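Local coordinates for amidohydrolase 3 domain-containing protein (Pyrococcus furiosus, PDB 3ICJ) that probably hydrolyses carbon-nitrogen bonds other than peptide bonds, with two zinc ions bound in an amidohydrolase-type active site, at residues A[104-112]-A[220-230]; A[248-256]-A[282-292]. One frame throughout, in Å; residues are numbered along the deposited sequence.

Both contacts belong to the shell of helices round the metal-bearing barrel of an amidohydrolase; contact 1 and contact 2 lie side by side on the outside of the barrel, joined through helices 217-233 and 246-257. Contact 1 lies nearer the metals: the side chain of Asp105 is about 4 Å from that of the zinc ligand His103 and about 9 Å from a zinc ion. Contact 2 is more peripheral, Leu252 being about 11 Å from His103 between side chains, but strand 290-294 leads toward the carboxylated zinc ligand Lys296. The two centres are about 16 Å apart. Where the two helices pack, Lys221 NZ forms a 2.9 Å salt bridge with Glu254 OE1.

Contact 1: residues A[104-112]-A[220-230]; sequences LDELGMSLE and YKHYIESAQEH
Gly108 and Tyr223 mark the crossing point of two helices whose directions differ by 84°, a close helix-helix crossing built on a glycine. It stands beside the (beta/alpha)8-type barrel, and helix 104-112 follows at once on strand 92-102, at whose end stand the zinc ligands His101 and, just beyond, His103. Without a side chain, Gly108 can bring its CA within 3.2 Å of Tyr223 O in a CA-H...O contact; any CB here would run into that oxygen.

Tyr223 can be followed outward from the backbone. Its CB lies 3.5 Å from Asp105 O. The first torsion (chi1 -66°) sets CG anti to the carbonyl carbon and so lays the ring alongside Met109 and Glu112. CD2 and CE2 form the side of the ring under Met109, whose CG stands over the face, 3.5 Å from CD2, as a CH-pi contact; CG and CZ of the ring lie under the same atom. Met109 is modelled in two conformers, so this contact is less certain. On the other side of the ring, CD1 and CE1 face Glu112 OE1, which sits at the edge, 3.3 Å from CD1.

That same oxygen accepts a hydrogen bond of 2.8 Å from His222 ND1. The acceptor lies in the imidazole plane, yet the donor approaches from above the carboxylate plane; the two planes lie almost perpendicular, and the N-H...O angle is a bent 134°. Ser226 OG is 3.0 Å from Glu112 OE2, but its single proton also has His222 O within reach.

Beyond the crossing, Ala227 CB packs against Leu104 O and CD2 and against Leu107 CD2, 3.8 Å away. At the far end, Leu111 CD2 rests over the centre of the His230 ring.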
loop_
_atom_site.group_PDB
_atom_site.type_symbol
_atom_site.label_atom_id
_atom_site.label_comp_id
_atom_site.label_asym_id
_atom_site.label_seq_id
_atom_site.Cartn_x
_atom_site.Cartn_y
_atom_site.Cartn_z
ATOM N N LEU A 104 1.776 -0.915 -6.081
ATOM C CA LEU A 104 2.129 -2.125 -6.837
ATOM C C LEU A 104 3.339 -1.911 -7.740
ATOM O O LEU A 104 4.176 -2.802 -7.863
ATOM C CB LEU A 104 0.949 -2.613 -7.714
ATOM C CG LEU A 104 -0.247 -3.286 -7.077
ATOM C CD1 LEU A 104 -1.240 -3.722 -8.145
ATOM C CD2 LEU A 104 0.215 -4.480 -6.266
ATOM N N ASP A 105 3.422 -0.749 -8.394
ATOM C CA ASP A 105 4.585 -0.457 -9.254
ATOM C C ASP A 105 5.897 -0.390 -8.447
ATOM O O ASP A 105 6.902 -1.032 -8.798
ATOM C CB ASP A 105 4.374 0.816 -10.120
ATOM C CG ASP A 105 3.825 2.032 -9.325
ATOM O OD1 ASP A 105 3.574 1.965 -8.089
ATOM O OD2 ASP A 105 3.618 3.080 -9.973
ATOM N N GLU A 106 5.872 0.379 -7.364
ATOM C CA GLU A 106 7.024 0.510 -6.466
ATOM C C GLU A 106 7.385 -0.804 -5.775
ATOM O O GLU A 106 8.565 -1.105 -5.615
ATOM C CB GLU A 106 6.773 1.597 -5.421
ATOM C CG GLU A 106 6.821 3.019 -5.962
ATOM C CD GLU A 106 6.683 4.062 -4.859
ATOM O OE1 GLU A 106 5.680 4.811 -4.855
ATOM O OE2 GLU A 106 7.578 4.127 -3.984
ATOM N N LEU A 107 6.382 -1.590 -5.366
ATOM C CA LEU A 107 6.651 -2.922 -4.810
ATOM C C LEU A 107 7.374 -3.785 -5.845
ATOM O O LEU A 107 8.361 -4.428 -5.522
ATOM C CB LEU A 107 5.381 -3.637 -4.312
ATOM C CG LEU A 107 5.517 -5.121 -3.885
ATOM C CD1 LEU A 107 6.593 -5.367 -2.786
ATOM C CD2 LEU A 107 4.156 -5.704 -3.443
ATOM N N GLY A 108 6.892 -3.776 -7.084
ATOM C CA GLY A 108 7.578 -4.490 -8.177
ATOM C C GLY A 108 9.016 -4.068 -8.449
ATOM O O GLY A 108 9.884 -4.937 -8.660
ATOM N N MET A 109 9.260 -2.749 -8.459
ATOM C CA MET A 109 10.606 -2.178 -8.613
ATOM C C MET A 109 11.506 -2.723 -7.496
ATOM O O MET A 109 12.647 -3.134 -7.747
ATOM C CB MET A 109 10.577 -0.624 -8.567
ATOM C CG MET A 109 9.738 0.108 -9.647
ATOM S SD MET A 109 9.518 1.919 -9.472
ATOM C CE MET A 109 8.114 2.277 -10.516
ATOM N N SER A 110 10.964 -2.739 -6.270
ATOM C CA SER A 110 11.710 -3.157 -5.075
ATOM C C SER A 110 12.114 -4.629 -5.083
ATOM O O SER A 110 13.222 -4.976 -4.652
ATOM C CB SER A 110 10.922 -2.824 -3.808
ATOM O OG SER A 110 10.967 -1.431 -3.572
ATOM N N LEU A 111 11.221 -5.491 -5.571
ATOM C CA LEU A 111 11.511 -6.924 -5.724
ATOM C C LEU A 111 12.600 -7.214 -6.780
ATOM O O LEU A 111 13.347 -8.180 -6.646
ATOM C CB LEU A 111 10.223 -7.699 -6.060
ATOM C CG LEU A 111 9.143 -7.644 -4.972
ATOM C CD1 LEU A 111 7.743 -8.009 -5.531
ATOM C CD2 LEU A 111 9.515 -8.489 -3.761
ATOM N N GLU A 112 12.662 -6.379 -7.821
ATOM C CA GLU A 112 13.652 -6.494 -8.903
ATOM C C GLU A 112 15.024 -5.913 -8.586
ATOM O O GLU A 112 15.985 -6.223 -9.284
ATOM C CB GLU A 112 13.154 -5.779 -10.162
ATOM C CG GLU A 112 12.636 -6.676 -11.264
ATOM C CD GLU A 112 11.147 -6.895 -11.178
ATOM O OE1 GLU A 112 10.434 -6.440 -12.099
ATOM O OE2 GLU A 112 10.688 -7.512 -10.188
ATOM N N TYR A 220 6.545 -0.995 -16.509
ATOM C CA TYR A 220 5.492 -0.949 -15.477
ATOM C C TYR A 220 4.631 -2.199 -15.411
ATOM O O TYR A 220 4.283 -2.629 -14.308
ATOM C CB TYR A 220 4.585 0.275 -15.607
ATOM C CG TYR A 220 5.142 1.500 -14.942
ATOM C CD1 TYR A 220 6.054 2.316 -15.603
ATOM C CD2 TYR A 220 4.776 1.837 -13.643
ATOM C CE1 TYR A 220 6.582 3.453 -14.996
ATOM C CE2 TYR A 220 5.297 2.987 -13.016
ATOM C CZ TYR A 220 6.202 3.788 -13.710
ATOM O OH TYR A 220 6.734 4.916 -13.122
ATOM N N LYS A 221 4.346 -2.805 -16.569
ATOM C CA LYS A 221 3.592 -4.072 -16.624
ATOM C C LYS A 221 4.340 -5.157 -15.871
ATOM O O LYS A 221 3.751 -5.921 -15.113
ATOM C CB LYS A 221 3.377 -4.518 -18.075
ATOM C CG LYS A 221 2.345 -3.704 -18.858
ATOM C CD LYS A 221 2.283 -4.175 -20.300
ATOM C CE LYS A 221 1.529 -5.493 -20.400
ATOM N NZ LYS A 221 1.682 -6.116 -21.750
ATOM N N HIS A 222 5.646 -5.208 -16.104
ATOM C CA HIS A 222 6.528 -6.164 -15.460
ATOM C C HIS A 222 6.577 -5.969 -13.931
ATOM O O HIS A 222 6.441 -6.933 -13.177
ATOM C CB HIS A 222 7.922 -6.085 -16.077
ATOM C CG HIS A 222 8.786 -7.254 -15.727
ATOM N ND1 HIS A 222 9.482 -7.335 -14.541
ATOM C CD2 HIS A 222 9.045 -8.402 -16.394
ATOM C CE1 HIS A 222 10.144 -8.476 -14.499
ATOM N NE2 HIS A 222 9.896 -9.142 -15.611
ATOM N N TYR A 223 6.756 -4.726 -13.488
ATOM C CA TYR A 223 6.717 -4.391 -12.048
ATOM C C TYR A 223 5.418 -4.815 -11.395
ATOM O O TYR A 223 5.414 -5.443 -10.333
ATOM C CB TYR A 223 6.955 -2.880 -11.821
ATOM C CG TYR A 223 8.362 -2.432 -12.220
ATOM C CD1 TYR A 223 9.452 -3.290 -12.056
ATOM C CD2 TYR A 223 8.600 -1.167 -12.757
ATOM C CE1 TYR A 223 10.738 -2.906 -12.410
ATOM C CE2 TYR A 223 9.897 -0.772 -13.116
ATOM C CZ TYR A 223 10.953 -1.652 -12.939
ATOM O OH TYR A 223 12.233 -1.297 -13.277
ATOM N N ILE A 224 4.311 -4.478 -12.042
ATOM C CA ILE A 224 3.009 -4.794 -11.515
ATOM C C ILE A 224 2.807 -6.306 -11.443
ATOM O O ILE A 224 2.309 -6.807 -10.436
ATOM C CB ILE A 224 1.872 -4.092 -12.326
ATOM C CG1 ILE A 224 1.950 -2.580 -12.088
ATOM C CG2 ILE A 224 0.504 -4.649 -11.929
ATOM C CD1 ILE A 224 1.206 -1.735 -13.136
ATOM N N GLU A 225 3.213 -7.026 -12.494
ATOM C CA GLU A 225 3.145 -8.499 -12.457
ATOM C C GLU A 225 4.025 -9.163 -11.383
ATOM O O GLU A 225 3.594 -10.151 -10.766
ATOM C CB GLU A 225 3.420 -9.121 -13.818
ATOM C CG GLU A 225 2.264 -8.951 -14.806
ATOM C CD GLU A 225 2.515 -9.638 -16.146
ATOM O OE1 GLU A 225 1.741 -10.550 -16.519
ATOM O OE2 GLU A 225 3.478 -9.250 -16.836
ATOM N N SER A 226 5.226 -8.632 -11.153
ATOM C CA SER A 226 6.082 -9.117 -10.042
ATOM C C SER A 226 5.452 -8.896 -8.659
ATOM O O SER A 226 5.501 -9.809 -7.821
ATOM C CB SER A 226 7.479 -8.479 -10.052
ATOM O OG SER A 226 8.115 -8.655 -11.302
ATOM N N ALA A 227 4.914 -7.692 -8.413
ATOM C CA ALA A 227 4.160 -7.380 -7.181
ATOM C C ALA A 227 2.961 -8.298 -6.976
ATOM O O ALA A 227 2.726 -8.782 -5.867
ATOM C CB ALA A 227 3.685 -5.922 -7.183
ATOM N N GLN A 228 2.201 -8.517 -8.052
ATOM C CA GLN A 228 1.002 -9.343 -8.011
ATOM C C GLN A 228 1.330 -10.797 -7.644
ATOM O O GLN A 228 0.664 -11.378 -6.784
ATOM C CB GLN A 228 0.257 -9.244 -9.340
ATOM C CG GLN A 228 -0.699 -10.363 -9.625
ATOM C CD GLN A 228 -1.443 -10.111 -10.924
ATOM O OE1 GLN A 228 -2.459 -9.430 -10.930
ATOM N NE2 GLN A 228 -0.929 -10.654 -12.032
ATOM N N GLU A 229 2.368 -11.359 -8.264
ATOM C CA GLU A 229 2.855 -12.700 -7.899
ATOM C C GLU A 229 3.275 -12.814 -6.438
ATOM O O GLU A 229 2.976 -13.808 -5.784
ATOM C CB GLU A 229 4.000 -13.167 -8.811
ATOM C CG GLU A 229 3.546 -13.535 -10.212
ATOM C CD GLU A 229 2.373 -14.538 -10.232
ATOM O OE1 GLU A 229 2.473 -15.607 -9.600
ATOM O OE2 GLU A 229 1.348 -14.263 -10.888
ATOM N N HIS A 230 3.927 -11.767 -5.928
ATOM C CA HIS A 230 4.408 -11.737 -4.554
ATOM C C HIS A 230 3.216 -11.673 -3.594
ATOM O O HIS A 230 3.155 -12.456 -2.642
ATOM C CB HIS A 230 5.352 -10.546 -4.375
ATOM C CG HIS A 230 5.852 -10.349 -2.977
ATOM N ND1 HIS A 230 6.822 -11.146 -2.408
ATOM C CD2 HIS A 230 5.544 -9.410 -2.048
ATOM C CE1 HIS A 230 7.082 -10.718 -1.186
ATOM N NE2 HIS A 230 6.312 -9.671 -0.940
#

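Contact 2: residues A[248-256]-A[282-292]; sequences ALKALFELE and LGKFEGRRLRI
Glu256 ties the last turn of helix 246-257 to the turn between strands 285-286 and 290-292, a small beta-hairpin whose second strand joins the barrel sheet. The polar interactions all converge on this one carboxylate, which takes three successive backbone N-H groups. OE2 receives Arg288 N at 3.0 Å, and OE1 receives Arg289 N at 3.1 Å, each through the syn lone pair. Leu290 N makes the straightest bond, 2.9 Å to Glu256 OE1 at 169°, although it comes from above the carboxylate plane. A bend at chi2 (87°) turns the carboxylate into the turn, where two bonds grip OE1 and one holds OE2. With an alanine here, the amides of Arg288, Arg289 and Leu290 would probably lose their shared acceptor, and the hairpin turn would be less firmly tied to the helix.

Apolar contacts continue the joint toward the start of the helix segment. Leu290 points its two methyls apart: CD1 meets Leu252 CD1 at 3.9 Å, while Leu290 CD2 comes obliquely to the Phe253 ring, 3.6 Å from Phe253 CD1. Ile292 reaches with a single methyl, CD1, which touches Leu249 CD1 at 3.7 Å and also packs against CE1 and CZ of Phe253. Leu249 CD1 in turn lies over a face of that ring, toward its rim.

Helix 246-257 lies against strands 236-244 and 264-269 of the barrel wall, where Leu252 rests on Phe241, Val244 and Val265. Strand 290-294 pairs in parallel with strand 264-269, and helix 217-233 packs against this helix through Ala251 and Leu255.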
loop_
_atom_site.group_PDB
_atom_site.type_symbol
_atom_site.label_atom_id
_atom_site.label_comp_id
_atom_site.label_asym_id
_atom_site.label_seq_id
_atom_site.Cartn_x
_atom_site.Cartn_y
_atom_site.Cartn_z
ATOM N N ALA A 248 1.706 3.792 -15.135
ATOM C CA ALA A 248 1.098 2.710 -14.351
ATOM C C ALA A 248 -0.342 2.400 -14.772
ATOM O O ALA A 248 -0.671 1.236 -14.899
ATOM C CB ALA A 248 1.172 2.982 -12.869
ATOM N N LEU A 249 -1.170 3.433 -14.983
ATOM C CA LEU A 249 -2.512 3.271 -15.574
ATOM C C LEU A 249 -2.488 2.634 -16.965
ATOM O O LEU A 249 -3.233 1.688 -17.208
ATOM C CB LEU A 249 -3.309 4.590 -15.593
ATOM C CG LEU A 249 -4.773 4.489 -16.082
ATOM C CD1 LEU A 249 -5.601 3.584 -15.167
ATOM C CD2 LEU A 249 -5.413 5.850 -16.138
ATOM N N LYS A 250 -1.631 3.133 -17.865
ATOM C CA LYS A 250 -1.493 2.532 -19.198
ATOM C C LYS A 250 -1.145 1.047 -19.087
ATOM O O LYS A 250 -1.684 0.232 -19.833
ATOM C CB LYS A 250 -0.423 3.241 -20.043
ATOM C CG LYS A 250 -0.795 4.593 -20.634
ATOM C CD LYS A 250 0.270 4.992 -21.664
ATOM C CE LYS A 250 -0.010 6.351 -22.321
ATOM N NZ LYS A 250 -0.447 7.337 -21.291
ATOM N N ALA A 251 -0.281 0.696 -18.125
ATOM C CA ALA A 251 0.067 -0.707 -17.865
ATOM C C ALA A 251 -1.100 -1.539 -17.324
ATOM O O ALA A 251 -1.258 -2.693 -17.705
ATOM C CB ALA A 251 1.269 -0.798 -16.895
ATOM N N LEU A 252 -1.884 -0.965 -16.411
ATOM C CA LEU A 252 -3.034 -1.661 -15.842
ATOM C C LEU A 252 -4.146 -1.946 -16.867
ATOM O O LEU A 252 -4.698 -3.048 -16.861
ATOM C CB LEU A 252 -3.613 -0.878 -14.639
ATOM C CG LEU A 252 -2.816 -0.867 -13.316
ATOM C CD1 LEU A 252 -3.428 0.127 -12.363
ATOM C CD2 LEU A 252 -2.772 -2.259 -12.636
ATOM N N PHE A 253 -4.473 -0.979 -17.733
ATOM C CA PHE A 253 -5.479 -1.207 -18.806
ATOM C C PHE A 253 -4.985 -2.335 -19.714
ATOM O O PHE A 253 -5.762 -3.200 -20.132
ATOM C CB PHE A 253 -5.681 0.034 -19.680
ATOM C CG PHE A 253 -6.556 1.111 -19.071
ATOM C CD1 PHE A 253 -7.781 0.809 -18.484
ATOM C CD2 PHE A 253 -6.185 2.444 -19.160
ATOM C CE1 PHE A 253 -8.595 1.831 -17.953
ATOM C CE2 PHE A 253 -6.988 3.455 -18.639
ATOM C CZ PHE A 253 -8.194 3.151 -18.035
ATOM N N GLU A 254 -3.695 -2.323 -20.017
ATOM C CA GLU A 254 -3.124 -3.367 -20.904
ATOM C C GLU A 254 -3.153 -4.767 -20.264
ATOM O O GLU A 254 -3.616 -5.743 -20.884
ATOM C CB GLU A 254 -1.719 -2.985 -21.368
ATOM C CG GLU A 254 -1.180 -3.862 -22.499
ATOM C CD GLU A 254 0.008 -3.252 -23.219
ATOM O OE1 GLU A 254 0.970 -4.000 -23.523
ATOM O OE2 GLU A 254 -0.025 -2.041 -23.512
ATOM N N LEU A 255 -2.701 -4.864 -19.016
ATOM C CA LEU A 255 -2.780 -6.122 -18.275
ATOM C C LEU A 255 -4.213 -6.669 -18.156
ATOM O O LEU A 255 -4.426 -7.877 -18.364
ATOM C CB LEU A 255 -2.110 -6.001 -16.888
ATOM C CG LEU A 255 -0.582 -5.845 -16.857
ATOM C CD1 LEU A 255 -0.082 -5.363 -15.465
ATOM C CD2 LEU A 255 0.150 -7.110 -17.295
ATOM N N GLU A 256 -5.168 -5.787 -17.853
ATOM C CA GLU A 256 -6.602 -6.108 -17.789
ATOM C C GLU A 256 -7.139 -6.720 -19.093
ATOM O O GLU A 256 -7.638 -7.848 -19.068
ATOM C CB GLU A 256 -7.422 -4.886 -17.346
ATOM C CG GLU A 256 -8.946 -4.924 -17.668
ATOM C CD GLU A 256 -9.833 -5.604 -16.612
ATOM O OE1 GLU A 256 -9.355 -5.996 -15.522
ATOM O OE2 GLU A 256 -11.047 -5.743 -16.885
ATOM N N LEU A 282 -14.803 9.700 -18.385
ATOM C CA LEU A 282 -14.515 8.427 -17.733
ATOM C C LEU A 282 -14.292 8.627 -16.247
ATOM O O LEU A 282 -13.389 9.361 -15.834
ATOM C CB LEU A 282 -13.301 7.734 -18.370
ATOM C CG LEU A 282 -12.738 6.439 -17.763
ATOM C CD1 LEU A 282 -13.712 5.255 -17.811
ATOM C CD2 LEU A 282 -11.397 6.074 -18.447
ATOM N N GLY A 283 -15.116 7.971 -15.430
ATOM C CA GLY A 283 -14.970 8.109 -13.996
ATOM C C GLY A 283 -14.884 6.731 -13.376
ATOM O O GLY A 283 -14.164 5.854 -13.878
ATOM N N LYS A 284 -15.656 6.532 -12.317
ATOM C CA LYS A 284 -15.739 5.228 -11.652
ATOM C C LYS A 284 -16.135 4.143 -12.663
ATOM O O LYS A 284 -17.106 4.293 -13.416
ATOM C CB LYS A 284 -16.712 5.281 -10.470
ATOM C CG LYS A 284 -16.770 3.990 -9.624
ATOM C CD LYS A 284 -17.571 4.222 -8.337
ATOM C CE LYS A 284 -18.219 2.939 -7.812
ATOM N NZ LYS A 284 -19.019 3.152 -6.567
ATOM N N PHE A 285 -15.352 3.064 -12.703
ATOM C CA PHE A 285 -15.525 2.012 -13.719
ATOM C C PHE A 285 -14.987 0.694 -13.184
ATOM O O PHE A 285 -13.819 0.615 -12.765
ATOM C CB PHE A 285 -14.789 2.368 -15.039
ATOM C CG PHE A 285 -15.384 1.701 -16.272
ATOM C CD1 PHE A 285 -16.030 2.445 -17.239
ATOM C CD2 PHE A 285 -15.343 0.328 -16.438
ATOM C CE1 PHE A 285 -16.599 1.832 -18.362
ATOM C CE2 PHE A 285 -15.927 -0.277 -17.557
ATOM C CZ PHE A 285 -16.534 0.477 -18.522
ATOM N N GLU A 286 -15.840 -0.329 -13.201
ATOM C CA GLU A 286 -15.474 -1.662 -12.715
ATOM C C GLU A 286 -15.284 -2.654 -13.853
ATOM O O GLU A 286 -16.266 -3.082 -14.466
ATOM C CB GLU A 286 -16.567 -2.197 -11.780
ATOM C CG GLU A 286 -16.116 -3.480 -11.039
ATOM C CD GLU A 286 -17.222 -4.135 -10.243
ATOM O OE1 GLU A 286 -17.872 -3.436 -9.431
ATOM O OE2 GLU A 286 -17.433 -5.357 -10.425
ATOM N N GLY A 287 -14.033 -3.031 -14.137
ATOM C CA GLY A 287 -13.756 -4.167 -15.028
ATOM C C GLY A 287 -13.747 -5.484 -14.289
ATOM O O GLY A 287 -14.235 -5.552 -13.166
ATOM N N ARG A 288 -13.192 -6.538 -14.908
ATOM C CA ARG A 288 -13.154 -7.871 -14.273
ATOM C C ARG A 288 -12.198 -7.904 -13.077
ATOM O O ARG A 288 -12.530 -8.463 -12.040
ATOM C CB ARG A 288 -12.760 -8.999 -15.263
ATOM C CG ARG A 288 -13.125 -8.835 -16.748
ATOM C CD ARG A 288 -14.629 -8.824 -17.104
ATOM N NE ARG A 288 -15.541 -9.367 -16.091
ATOM C CZ ARG A 288 -16.504 -8.654 -15.508
ATOM N NH1 ARG A 288 -16.677 -7.385 -15.850
ATOM N NH2 ARG A 288 -17.294 -9.204 -14.595
ATOM N N ARG A 289 -11.014 -7.309 -13.244
ATOM C CA ARG A 289 -10.054 -7.144 -12.141
ATOM C C ARG A 289 -9.720 -5.680 -11.799
ATOM O O ARG A 289 -9.671 -5.323 -10.620
ATOM C CB ARG A 289 -8.772 -7.910 -12.419
ATOM C CG ARG A 289 -8.957 -9.457 -12.432
ATOM C CD ARG A 289 -9.486 -9.929 -11.060
ATOM N NE ARG A 289 -9.333 -11.365 -10.913
ATOM C CZ ARG A 289 -9.461 -12.046 -9.779
ATOM N NH1 ARG A 289 -9.788 -11.434 -8.646
ATOM N NH2 ARG A 289 -9.261 -13.363 -9.794
ATOM N N LEU A 290 -9.500 -4.851 -12.830
ATOM C CA LEU A 290 -9.151 -3.439 -12.656
ATOM C C LEU A 290 -10.395 -2.618 -12.394
ATOM O O LEU A 290 -11.383 -2.723 -13.137
ATOM C CB LEU A 290 -8.424 -2.891 -13.899
ATOM C CG LEU A 290 -8.112 -1.385 -13.960
ATOM C CD1 LEU A 290 -7.094 -0.958 -12.872
ATOM C CD2 LEU A 290 -7.608 -0.970 -15.355
ATOM N N ARG A 291 -10.345 -1.829 -11.326
ATOM C CA ARG A 291 -11.352 -0.823 -11.047
ATOM C C ARG A 291 -10.691 0.564 -11.087
ATOM O O ARG A 291 -9.668 0.785 -10.431
ATOM C CB ARG A 291 -11.953 -1.019 -9.662
ATOM C CG ARG A 291 -12.994 -2.119 -9.520
ATOM C CD ARG A 291 -12.380 -3.497 -9.420
ATOM N NE ARG A 291 -13.283 -4.445 -8.758
ATOM C CZ ARG A 291 -13.026 -5.738 -8.602
ATOM N NH1 ARG A 291 -13.887 -6.524 -7.957
ATOM N NH2 ARG A 291 -11.907 -6.249 -9.087
ATOM N N ILE A 292 -11.276 1.477 -11.858
ATOM C CA ILE A 292 -10.905 2.898 -11.819
ATOM C C ILE A 292 -11.771 3.450 -10.693
ATOM O O ILE A 292 -12.985 3.525 -10.853
ATOM C CB ILE A 292 -11.219 3.633 -13.162
ATOM C CG1 ILE A 292 -10.654 2.872 -14.374
ATOM C CG2 ILE A 292 -10.678 5.075 -13.153
ATOM C CD1 ILE A 292 -9.130 2.707 -14.371
#